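Endoglucanase, family GH5 (Zobellia galactanivorans, PDB 6GL2) probably hydrolyses beta-glucosidic bonds in hemicelluloses such as mixed-linked glucan, as a marine bacterial glycoside hydrolase of family 5. Local coordinates at residues Gly165-Arg170 with Leu210-Val215. Sequence-based numbering, arbitrary orientation.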
loop_
_atom_site.group_PDB
_atom_site.type_symbol
_atom_site.label_atom_id
_atom_site.label_comp_id
_atom_site.label_asym_id
_atom_site.label_seq_id
_atom_site.Cartn_x
_atom_site.Cartn_y
_atom_site.Cartn_z
ATOM N N GLY A 165 14.992 -5.802 -8.853
ATOM C CA GLY A 165 16.103 -6.042 -7.897
ATOM C C GLY A 165 17.166 -7.028 -8.378
ATOM O O GLY A 165 17.096 -7.560 -9.471
ATOM N N THR A 166 18.123 -7.275 -7.532
ATOM C CA THR A 166 19.052 -8.390 -7.733
ATOM C C THR A 166 18.606 -9.571 -6.908
ATOM O O THR A 166 17.707 -9.489 -6.069
ATOM C CB THR A 166 20.427 -7.986 -7.248
ATOM O OG1 THR A 166 20.356 -7.787 -5.845
ATOM C CG2 THR A 166 20.944 -6.706 -7.886
ATOM N N GLN A 167 19.222 -10.739 -7.100
ATOM C CA GLN A 167 18.869 -11.857 -6.305
ATOM C C GLN A 167 19.098 -11.617 -4.814
ATOM O O GLN A 167 18.238 -12.067 -3.978
ATOM C CB GLN A 167 19.654 -13.129 -6.739
ATOM C CG GLN A 167 19.172 -14.357 -5.984
ATOM C CD GLN A 167 17.744 -14.680 -6.393
ATOM O OE1 GLN A 167 17.475 -14.902 -7.596
ATOM N NE2 GLN A 167 16.812 -14.703 -5.417
ATOM N N GLU A 168 20.186 -10.975 -4.486
ATOM C CA GLU A 168 20.464 -10.627 -3.116
ATOM C C GLU A 168 19.353 -9.726 -2.526
ATOM O O GLU A 168 18.905 -9.947 -1.443
ATOM C CB GLU A 168 21.760 -9.925 -3.001
ATOM C CG GLU A 168 22.077 -9.263 -1.648
ATOM C CD GLU A 168 23.350 -8.430 -1.621
ATOM O OE1 GLU A 168 23.958 -8.018 -2.696
ATOM O OE2 GLU A 168 23.829 -8.058 -0.546
ATOM N N GLY A 169 18.932 -8.736 -3.304
ATOM C CA GLY A 169 17.904 -7.794 -2.830
ATOM C C GLY A 169 16.626 -8.549 -2.644
ATOM O O GLY A 169 15.953 -8.312 -1.592
ATOM N N ARG A 170 16.152 -9.426 -3.526
ATOM C CA ARG A 170 14.912 -10.145 -3.349
ATOM C C ARG A 170 15.013 -11.071 -2.170
ATOM O O ARG A 170 14.022 -11.303 -1.476
ATOM C CB ARG A 170 14.518 -10.920 -4.582
ATOM C CG ARG A 170 14.208 -10.008 -5.765
ATOM C CD ARG A 170 13.701 -10.732 -7.018
ATOM N NE ARG A 170 14.663 -11.661 -7.602
ATOM C CZ ARG A 170 15.586 -11.289 -8.444
ATOM N NH1 ARG A 170 16.407 -12.229 -8.930
ATOM N NH2 ARG A 170 15.732 -10.078 -8.902
ATOM N N LEU A 210 7.993 -11.426 -9.186
ATOM C CA LEU A 210 6.880 -12.358 -9.095
ATOM C C LEU A 210 7.327 -13.801 -8.791
ATOM O O LEU A 210 6.769 -14.518 -7.969
ATOM C CB LEU A 210 6.057 -12.323 -10.365
ATOM C CG LEU A 210 4.798 -11.498 -10.271
ATOM C CD1 LEU A 210 5.096 -10.087 -9.754
ATOM C CD2 LEU A 210 4.091 -11.506 -11.624
ATOM N N ASN A 211 8.414 -14.186 -9.485
ATOM C CA ASN A 211 8.837 -15.578 -9.410
ATOM C C ASN A 211 9.536 -15.879 -8.067
ATOM O O ASN A 211 9.377 -16.975 -7.510
ATOM C CB ASN A 211 9.698 -15.924 -10.662
ATOM C CG ASN A 211 8.860 -15.947 -12.006
ATOM O OD1 ASN A 211 7.656 -16.283 -12.011
ATOM N ND2 ASN A 211 9.506 -15.612 -13.154
ATOM N N ASP A 212 10.239 -14.863 -7.499
ATOM C CA ASP A 212 11.002 -15.051 -6.274
ATOM C C ASP A 212 10.226 -14.739 -5.002
ATOM O O ASP A 212 10.763 -14.966 -3.919
ATOM C CB ASP A 212 12.281 -14.259 -6.348
ATOM C CG ASP A 212 13.328 -14.914 -7.274
ATOM O OD1 ASP A 212 13.059 -16.002 -7.834
ATOM O OD2 ASP A 212 14.378 -14.294 -7.448
ATOM N N TYR A 213 8.987 -14.321 -5.095
ATOM C CA TYR A 213 8.206 -13.960 -3.943
ATOM C C TYR A 213 7.915 -15.146 -3.059
ATOM O O TYR A 213 7.462 -16.198 -3.567
ATOM C CB TYR A 213 6.916 -13.435 -4.494
ATOM C CG TYR A 213 5.861 -13.068 -3.480
ATOM C CD1 TYR A 213 5.979 -11.888 -2.793
ATOM C CD2 TYR A 213 4.752 -13.858 -3.244
ATOM C CE1 TYR A 213 5.005 -11.493 -1.875
ATOM C CE2 TYR A 213 3.786 -13.488 -2.308
ATOM C CZ TYR A 213 3.935 -12.256 -1.634
ATOM O OH TYR A 213 2.891 -11.893 -0.746
ATOM N N LEU A 214 8.068 -15.007 -1.760
ATOM C CA LEU A 214 7.778 -16.002 -0.793
ATOM C C LEU A 214 6.842 -15.486 0.275
ATOM O O LEU A 214 7.117 -14.456 0.909
ATOM C CB LEU A 214 9.049 -16.540 -0.074
ATOM C CG LEU A 214 10.006 -17.272 -1.014
ATOM C CD1 LEU A 214 11.322 -17.497 -0.256
ATOM C CD2 LEU A 214 9.400 -18.587 -1.489
ATOM N N VAL A 215 5.803 -16.208 0.592
ATOM C CA VAL A 215 4.922 -15.875 1.707
ATOM C C VAL A 215 5.474 -16.549 2.974
ATOM O O VAL A 215 5.634 -17.798 3.028
ATOM C CB VAL A 215 3.482 -16.394 1.488
ATOM C CG1 VAL A 215 2.611 -16.158 2.707
ATOM C CG2 VAL A 215 2.877 -15.717 0.270
#
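A surface salt bridge between R170 and D212 ties the first turn of helix 167-186 to the short helix 207-212 on the outside of a TIM barrel. The bond runs from R170 NE to D212 OD2, 2.7 Å long and fairly straight at 161°. OD2 sits at the edge of the guanidinium, close to its plane, and is approached on its anti side, about 29° out of the carboxylate plane; the two flat groups are clearly not coplanar. A weak second bond runs from R170 NH1 to D212 OD2, 3.3 Å, so this is a bridge to one carboxylate oxygen rather than a paired, two-oxygen one. With CG anti to the backbone N (chi1 -174°) and a bend at chi2, Q167 brings its amide to D212 OD2; NE2 gives this oxygen a weak bond of 3.2 Å, its stronger partner being D171 OD1. Q167 OE1 accepts from R170 NH1, which lies well above the carbonyl plane, and thereby helps fix the guanidinium's rotation. In the eight-stranded barrel, helix 167-186 leads from strand 145-148 to strand 196-199 and helix 207-212 from there to strand 222-227, so the bridge joins two neighbouring connections. T166 N-caps the longer helix, its OG1 accepting from G169 N at 3.1 Å. T166 O and Q167 CA lie over one guanidinium face, offset toward its rim, T166 O 3.5 Å above the plane, and R170 NH2 bonds to G164 O. An alanine in place of R170 would probably leave the D212 carboxylate without its cationic mate and the Q167 amide freer to turn. Beside the bridge, N174 of the same helix bonds to D212 O and L214 N through its side-chain amide.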